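Putative glutathione S-transferase (Corynebacterium glutamicum, PDB 3M1G) probably acts as a glutathione transferase of the ECM4-like subfamily, with an omega-like C-terminal domain. Local coordinates at residues A[157-160]-A[161-165]; A[168-171]-A[172-176]; A[217-220]-A[221-225]. All blocks are in the same frame, centred on the assembly; numbering follows the deposited sequence. Where two conformers were deposited one is given.

Contact 1. Residues A[157-160]-A[161-165]; sequences ITID and FNLEW
Ile157 and Phe161, one helical turn apart, make the tight side of this contact. Their side chains run side by side, and Ile157 CG2 rests over one face of the phenyl ring in a CH-pi contact, 3.9 Å from the ring centroid and set off toward the rim. CG1 lies anti to the carbonyl carbon (chi1 -71°), which leaves CG2 anti to the backbone N and over the ring. Ile157 touches Thr76 and Phe161 touches Thr79; in this buried place the ring offers a broad face on which the branch methyl can rest. Helix 154-163 packs here against helix 71-83 of the thioredoxin-like domain, which follows the predicted nucleophile Cys70. Thr158 OG1 bonds to Glu243, while its carbonyl O accepts both Asn162 N and, weakly, Asn162 ND2 at 2.9 Å.

Looser packing is found at Ile159 and Leu163, both partly exposed, where Ile159 CG2 and Leu163 CD1 only graze at 4.2 Å. Glu164, also partly exposed, runs alongside the buried Asp160 with the carboxylate planes 84° apart, and Asp160 OD1 stays 4.3 Å from Glu164 OE2. A water donates to both oxygens, 2.7 Å from Asp160 OD1, and would ease the repulsion; the charge of Asp160 is met by Arg34 through OD2, and Ala37 N bonds to Glu164 OE1. Farther along the chain, Asp160 O is gripped twice, by Glu164 N at 2.7 Å and by Trp165 N at 3.3 Å, and the indole of Trp165 brings CD1 to 3.4 Å from Asp160 O with its edge turned to that carbonyl.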
loop_
_atom_site.group_PDB
_atom_site.type_symbol
_atom_site.label_atom_id
_atom_site.label_comp_id
_atom_site.label_asym_id
_atom_site.label_seq_id
_atom_site.Cartn_x
_atom_site.Cartn_y
_atom_site.Cartn_z
ATOM N N ILE A 157 3.665 31.779 8.708
ATOM C CA ILE A 157 5.112 31.708 8.683
ATOM C C ILE A 157 5.626 31.747 7.253
ATOM O O ILE A 157 6.491 32.541 6.945
ATOM C CB ILE A 157 5.684 30.496 9.481
ATOM C CG1 ILE A 157 5.481 30.741 10.972
ATOM C CG2 ILE A 157 7.202 30.283 9.197
ATOM C CD1 ILE A 157 5.856 29.555 11.889
ATOM N N THR A 158 5.085 30.922 6.363
ATOM C CA THR A 158 5.600 30.850 5.001
ATOM C C THR A 158 5.168 32.072 4.185
ATOM O O THR A 158 5.955 32.591 3.390
ATOM C CB THR A 158 5.201 29.514 4.276
ATOM O OG1 THR A 158 3.783 29.315 4.398
ATOM C CG2 THR A 158 5.948 28.291 4.912
ATOM N N ILE A 159 3.961 32.577 4.412
ATOM C CA ILE A 159 3.550 33.791 3.722
ATOM C C ILE A 159 4.488 34.919 4.127
ATOM O O ILE A 159 5.011 35.655 3.292
ATOM C CB ILE A 159 2.069 34.163 4.011
ATOM C CG1 ILE A 159 1.121 33.123 3.451
ATOM C CG2 ILE A 159 1.706 35.492 3.415
ATOM C CD1 ILE A 159 1.386 32.777 1.969
ATOM N N ASP A 160 4.753 35.034 5.417
ATOM C CA ASP A 160 5.640 36.107 5.896
ATOM C C ASP A 160 7.096 35.922 5.451
ATOM O O ASP A 160 7.766 36.910 5.123
ATOM C CB ASP A 160 5.507 36.287 7.402
ATOM C CG ASP A 160 4.133 36.886 7.802
ATOM O OD1 ASP A 160 3.360 37.356 6.903
ATOM O OD2 ASP A 160 3.845 36.947 9.025
ATOM N N PHE A 161 7.587 34.682 5.393
ATOM C CA PHE A 161 8.937 34.457 4.801
ATOM C C PHE A 161 9.012 35.078 3.385
ATOM O O PHE A 161 10.020 35.687 3.024
ATOM C CB PHE A 161 9.329 32.972 4.694
ATOM C CG PHE A 161 9.786 32.313 5.961
ATOM C CD1 PHE A 161 10.028 33.017 7.154
ATOM C CD2 PHE A 161 9.961 30.932 5.965
ATOM C CE1 PHE A 161 10.458 32.368 8.276
ATOM C CE2 PHE A 161 10.416 30.281 7.064
ATOM C CZ PHE A 161 10.677 30.986 8.244
ATOM N N ASN A 162 7.976 34.870 2.576
ATOM C CA ASN A 162 7.891 35.423 1.234
ATOM C C ASN A 162 7.748 36.936 1.166
ATOM O O ASN A 162 8.412 37.564 0.359
ATOM C CB ASN A 162 6.725 34.789 0.460
ATOM C CG ASN A 162 7.071 33.381 -0.036
ATOM O OD1 ASN A 162 7.947 33.236 -0.904
ATOM N ND2 ASN A 162 6.444 32.347 0.550
ATOM N N LEU A 163 6.875 37.526 1.983
ATOM C CA LEU A 163 6.528 38.941 1.805
ATOM C C LEU A 163 7.248 39.846 2.795
ATOM O O LEU A 163 7.612 40.936 2.442
ATOM C CB LEU A 163 5.015 39.151 1.934
ATOM C CG LEU A 163 4.112 38.340 0.993
ATOM C CD1 LEU A 163 2.645 38.855 1.115
ATOM C CD2 LEU A 163 4.642 38.377 -0.444
ATOM N N GLU A 164 7.457 39.412 4.031
ATOM C CA GLU A 164 8.025 40.324 5.055
ATOM C C GLU A 164 9.549 40.299 5.051
ATOM O O GLU A 164 10.193 41.299 5.398
ATOM C CB GLU A 164 7.539 39.937 6.441
ATOM C CG GLU A 164 6.013 40.040 6.631
ATOM C CD GLU A 164 5.450 41.403 6.273
ATOM O OE1 GLU A 164 6.081 42.470 6.573
ATOM O OE2 GLU A 164 4.348 41.398 5.692
ATOM N N TRP A 165 10.120 39.166 4.642
ATOM C CA TRP A 165 11.579 38.946 4.713
ATOM C C TRP A 165 12.277 39.207 3.400
ATOM O O TRP A 165 13.441 38.881 3.248
ATOM C CB TRP A 165 11.872 37.498 5.182
ATOM C CG TRP A 165 11.612 37.233 6.630
ATOM C CD1 TRP A 165 10.420 36.871 7.219
ATOM C CD2 TRP A 165 12.572 37.290 7.693
ATOM N NE1 TRP A 165 10.595 36.716 8.570
ATOM C CE2 TRP A 165 11.906 36.959 8.884
ATOM C CE3 TRP A 165 13.941 37.592 7.748
ATOM C CZ2 TRP A 165 12.554 36.932 10.117
ATOM C CZ3 TRP A 165 14.584 37.563 8.961
ATOM C CH2 TRP A 165 13.892 37.242 10.138
HETATM O O HOH W 1 3.038 39.053 4.851
#

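Contact 2. Residues A[168-171]-A[172-176]; sequences FHRE and GAPNL
A type II beta turn from Arg170 to Ala173 reverses the chain in the loop that joins helix 154-163 to helix 182-197. It is closed by Ala173 N, which donates to Arg170 O at 3.0 Å with an N-H...O angle of 144°; the donor stands above the carbonyl plane. Gly172 occupies the third position with phi 85°, where a CB would be jammed against Glu171 O, so the lack of a side chain suits the place. Glu171, at the second position, is exposed.

The small methyl of Ala173 fits between two larger neighbours. Its CB lies 3.8 Å from His169 CB and, on the arginine side, 4.1 Å from Arg170 NH2, over one face of the guanidinium. Closer still, Ala173 CB comes to 3.2 Å from Arg170 O. Arg170 CG leaves anti to the backbone N (chi1 177°), and a bend at chi3 then folds the chain back along the turn, placing NH2 3.6 Å from Pro174 CD. The ring of Pro174 also touches Phe338 and Val342.

The flat guanidinium thus lies on apolar carbon while NH2 donates to two carbonyl oxygens, those of Thr343 and Leu82. With Glu171 O bonded to Thr343 OG1, and backbone bonds joining Gly172 to Thr343 and Arg170 to Leu83, the turn is held to the chain around it largely by polar bonds.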
loop_
_atom_site.group_PDB
_atom_site.type_symbol
_atom_site.label_atom_id
_atom_site.label_comp_id
_atom_site.label_asym_id
_atom_site.label_seq_id
_atom_site.Cartn_x
_atom_site.Cartn_y
_atom_site.Cartn_z
ATOM N N PHE A 168 15.901 40.178 2.882
ATOM C CA PHE A 168 16.893 39.192 3.300
ATOM C C PHE A 168 16.955 37.974 2.360
ATOM O O PHE A 168 17.769 37.097 2.573
ATOM C CB PHE A 168 16.607 38.689 4.704
ATOM C CG PHE A 168 16.676 39.764 5.777
ATOM C CD1 PHE A 168 15.628 40.620 5.982
ATOM C CD2 PHE A 168 17.806 39.915 6.543
ATOM C CE1 PHE A 168 15.705 41.649 6.938
ATOM C CE2 PHE A 168 17.887 40.898 7.514
ATOM C CZ PHE A 168 16.850 41.775 7.699
ATOM N N HIS A 169 16.075 37.889 1.361
ATOM C CA HIS A 169 16.154 36.807 0.403
ATOM C C HIS A 169 17.466 36.846 -0.343
ATOM O O HIS A 169 18.037 37.918 -0.565
ATOM C CB HIS A 169 15.064 36.915 -0.675
ATOM C CG HIS A 169 13.664 36.782 -0.167
ATOM N ND1 HIS A 169 12.571 36.987 -0.976
ATOM C CD2 HIS A 169 13.172 36.485 1.060
ATOM C CE1 HIS A 169 11.464 36.807 -0.283
ATOM N NE2 HIS A 169 11.800 36.508 0.962
ATOM N N ARG A 170 17.891 35.679 -0.815
ATOM C CA ARG A 170 18.960 35.570 -1.809
ATOM C C ARG A 170 18.607 36.436 -3.019
ATOM O O ARG A 170 17.464 36.449 -3.466
ATOM C CB ARG A 170 19.124 34.086 -2.244
ATOM C CG ARG A 170 20.162 33.827 -3.353
ATOM C CD ARG A 170 20.166 32.372 -3.907
ATOM N NE ARG A 170 18.923 32.006 -4.592
ATOM C CZ ARG A 170 17.894 31.374 -4.029
ATOM N NH1 ARG A 170 17.929 31.006 -2.750
ATOM N NH2 ARG A 170 16.815 31.138 -4.746
ATOM N N GLU A 171 19.583 37.165 -3.558
ATOM C CA GLU A 171 19.332 37.960 -4.757
ATOM C C GLU A 171 18.893 37.002 -5.891
ATOM O O GLU A 171 19.533 35.978 -6.152
ATOM C CB GLU A 171 20.575 38.785 -5.142
ATOM C CG GLU A 171 20.313 39.908 -6.184
ATOM C CD GLU A 171 21.588 40.392 -6.882
ATOM O OE1 GLU A 171 22.589 40.662 -6.188
ATOM O OE2 GLU A 171 21.589 40.491 -8.132
ATOM N N GLY A 172 17.786 37.335 -6.551
ATOM C CA GLY A 172 17.228 36.493 -7.605
ATOM C C GLY A 172 16.303 35.375 -7.092
ATOM O O GLY A 172 15.900 34.525 -7.870
ATOM N N ALA A 173 15.965 35.377 -5.800
ATOM C CA ALA A 173 15.060 34.358 -5.211
ATOM C C ALA A 173 13.692 34.345 -5.900
ATOM O O ALA A 173 13.276 35.350 -6.369
ATOM C CB ALA A 173 14.867 34.616 -3.686
ATOM N N PRO A 174 12.986 33.187 -5.944
ATOM C CA PRO A 174 11.713 33.220 -6.656
ATOM C C PRO A 174 10.634 34.033 -5.913
ATOM O O PRO A 174 10.676 34.171 -4.691
ATOM C CB PRO A 174 11.298 31.732 -6.701
ATOM C CG PRO A 174 12.024 31.099 -5.558
ATOM C CD PRO A 174 13.338 31.836 -5.515
ATOM N N ASN A 175 9.655 34.504 -6.672
ATOM C CA ASN A 175 8.403 35.059 -6.145
ATOM C C ASN A 175 7.381 33.910 -6.055
ATOM O O ASN A 175 6.716 33.538 -7.053
ATOM C CB ASN A 175 7.904 36.193 -7.087
ATOM C CG ASN A 175 6.633 36.860 -6.580
ATOM O OD1 ASN A 175 6.020 36.392 -5.605
ATOM N ND2 ASN A 175 6.212 37.940 -7.247
ATOM N N LEU A 176 7.275 33.330 -4.863
ATOM C CA LEU A 176 6.447 32.134 -4.638
ATOM C C LEU A 176 4.970 32.486 -4.352
ATOM O O LEU A 176 4.109 31.605 -4.333
ATOM C CB LEU A 176 7.008 31.302 -3.458
ATOM C CG LEU A 176 8.420 30.777 -3.697
ATOM C CD1 LEU A 176 9.013 30.149 -2.433
ATOM C CD2 LEU A 176 8.437 29.715 -4.909
#

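Contact 3. Residues A[217-220]-A[221-225]; sequences KRLW and VALDW
Two torsions bring Leu223 against the indole of Trp220: Leu223 CG lies anti to its carbonyl carbon (chi1 -68°), and Trp220 CG takes the same branch (chi1 -76°). The indole stands out from the helix, and Leu223 CD1 reaches back toward the N-terminal end to lie over its face. Both residues belong to helix 209-229 of the all-helical C-terminal domain of the glutathione transferase fold, and the contact joins residues three or four apart on it. Leu223 CD1 sits 3.5 Å from the centroid of the six-membered ring and almost on its normal, a CH-pi contact. The same methyl approaches Leu219 CG to 3.9 Å, so it sits in the corner between the indole face and Leu219. Leu219 CG is itself over that ring face, farther out and offset toward the rim.

Large apolar side chains fit this buried side, where Leu219 and Trp220 also meet the loop around Cys265, Arg267 and Asn268. The indole N-H is spent outside the helix, with Trp220 NE1 donating to Cys265 O. Ala222, small enough for a close approach, packs on Glu195 and Val196 of helix 182-197; Val221, though exposed, still touches Arg191 of that helix, and Lys217 lies on the exposed side.

Regular i to i+4 bonds hold the backbone, among them Leu223 N to Leu219 O at 2.9 Å. Asp224 N likewise donates to Trp220 O at 2.9 Å. The carboxylate of Asp224 folds back over the same turn and forms a salt bridge to Arg267 through OD1, while its OD2 comes to 3.2 Å from Trp220 O, two acceptors close together.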
loop_
_atom_site.group_PDB
_atom_site.type_symbol
_atom_site.label_atom_id
_atom_site.label_comp_id
_atom_site.label_asym_id
_atom_site.label_seq_id
_atom_site.Cartn_x
_atom_site.Cartn_y
_atom_site.Cartn_z
ATOM N N LYS A 217 -13.401 8.854 1.438
ATOM C CA LYS A 217 -14.134 9.331 0.303
ATOM C C LYS A 217 -13.748 10.775 0.014
ATOM O O LYS A 217 -13.455 11.105 -1.114
ATOM C CB LYS A 217 -15.633 9.250 0.566
ATOM C CG LYS A 217 -16.501 9.391 -0.666
ATOM C CD LYS A 217 -17.976 9.552 -0.242
ATOM C CE LYS A 217 -18.940 9.503 -1.417
ATOM N NZ LYS A 217 -20.324 10.011 -0.994
ATOM N N ARG A 218 -13.727 11.613 1.041
ATOM C CA ARG A 218 -13.321 13.015 0.871
ATOM C C ARG A 218 -11.912 13.155 0.314
ATOM O O ARG A 218 -11.663 13.959 -0.585
ATOM C CB ARG A 218 -13.463 13.794 2.187
ATOM C CG ARG A 218 -14.926 14.180 2.499
ATOM C CD ARG A 218 -15.058 14.795 3.894
ATOM N NE ARG A 218 -14.318 16.068 4.038
ATOM C CZ ARG A 218 -14.248 16.763 5.174
ATOM N NH1 ARG A 218 -14.819 16.304 6.278
ATOM N NH2 ARG A 218 -13.588 17.895 5.226
ATOM N N LEU A 219 -10.982 12.368 0.832
ATOM C CA LEU A 219 -9.596 12.454 0.380
ATOM C C LEU A 219 -9.507 12.171 -1.124
ATOM O O LEU A 219 -8.825 12.885 -1.874
ATOM C CB LEU A 219 -8.714 11.470 1.167
ATOM C CG LEU A 219 -7.291 11.253 0.696
ATOM C CD1 LEU A 219 -6.454 12.525 0.849
ATOM C CD2 LEU A 219 -6.629 10.067 1.469
ATOM N N TRP A 220 -10.205 11.140 -1.573
ATOM C CA TRP A 220 -10.074 10.724 -2.966
ATOM C C TRP A 220 -10.824 11.593 -3.973
ATOM O O TRP A 220 -10.386 11.706 -5.123
ATOM C CB TRP A 220 -10.368 9.191 -3.114
ATOM C CG TRP A 220 -9.150 8.456 -2.613
ATOM C CD1 TRP A 220 -8.988 7.851 -1.393
ATOM C CD2 TRP A 220 -7.905 8.340 -3.279
ATOM N NE1 TRP A 220 -7.712 7.383 -1.265
ATOM C CE2 TRP A 220 -7.020 7.671 -2.402
ATOM C CE3 TRP A 220 -7.441 8.727 -4.541
ATOM C CZ2 TRP A 220 -5.728 7.355 -2.757
ATOM C CZ3 TRP A 220 -6.133 8.430 -4.887
ATOM C CH2 TRP A 220 -5.296 7.758 -3.998
ATOM N N VAL A 221 -11.936 12.197 -3.558
ATOM C CA VAL A 221 -12.597 13.232 -4.370
ATOM C C VAL A 221 -11.571 14.365 -4.614
ATOM O O VAL A 221 -11.420 14.834 -5.751
ATOM C CB VAL A 221 -13.864 13.816 -3.672
ATOM C CG1 VAL A 221 -14.268 15.142 -4.291
ATOM C CG2 VAL A 221 -15.086 12.810 -3.721
ATOM N N ALA A 222 -10.838 14.759 -3.579
ATOM C CA ALA A 222 -9.872 15.842 -3.738
ATOM C C ALA A 222 -8.639 15.416 -4.545
ATOM O O ALA A 222 -8.163 16.178 -5.389
ATOM C CB ALA A 222 -9.452 16.427 -2.374
ATOM N N LEU A 223 -8.097 14.224 -4.297
ATOM C CA LEU A 223 -6.955 13.757 -5.111
ATOM C C LEU A 223 -7.331 13.605 -6.590
ATOM O O LEU A 223 -6.523 13.892 -7.502
ATOM C CB LEU A 223 -6.355 12.468 -4.550
ATOM C CG LEU A 223 -5.632 12.570 -3.187
ATOM C CD1 LEU A 223 -5.210 11.164 -2.652
ATOM C CD2 LEU A 223 -4.414 13.510 -3.223
ATOM N N ASP A 224 -8.571 13.190 -6.864
ATOM C CA ASP A 224 -8.997 13.086 -8.272
ATOM C C ASP A 224 -9.161 14.481 -8.902
ATOM O O ASP A 224 -8.887 14.668 -10.082
ATOM C CB ASP A 224 -10.323 12.313 -8.395
ATOM C CG ASP A 224 -10.144 10.797 -8.234
ATOM O OD1 ASP A 224 -9.029 10.263 -8.471
ATOM O OD2 ASP A 224 -11.137 10.133 -7.853
ATOM N N TRP A 225 -9.641 15.445 -8.113
ATOM C CA TRP A 225 -9.680 16.841 -8.551
ATOM C C TRP A 225 -8.249 17.339 -8.855
ATOM O O TRP A 225 -8.029 17.968 -9.885
ATOM C CB TRP A 225 -10.333 17.735 -7.483
ATOM C CG TRP A 225 -9.937 19.176 -7.544
ATOM C CD1 TRP A 225 -10.191 20.053 -8.566
ATOM C CD2 TRP A 225 -9.265 19.927 -6.532
ATOM N NE1 TRP A 225 -9.667 21.275 -8.261
ATOM C CE2 TRP A 225 -9.097 21.229 -7.022
ATOM C CE3 TRP A 225 -8.762 19.618 -5.262
ATOM C CZ2 TRP A 225 -8.460 22.236 -6.287
ATOM C CZ3 TRP A 225 -8.127 20.635 -4.521
ATOM C CH2 TRP A 225 -7.969 21.903 -5.043
#

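In the fold
Contacts 1 and 2 are neighbours, their centres 11 Å apart, and a probable hydrogen bond of 2.8 Å from His169 NE2 to Phe161 O ties the loop to helix 154-163. Contact 3 stands well away: its centre is 30 Å from that of contact 1 and 34 Å from that of contact 2, on the opposite side of the chain's centre from contact 2. Between side chains, Ile157 is about 11 Å from the predicted nucleophile Cys70, and Leu219 is about 7 Å from Tyr259 and about 9 Å from Tyr201, also predicted sites. Contact 2 lies away from these. A glycerol, probably from the crystallisation liquor, lies about 4 Å from the Ile159 side chain.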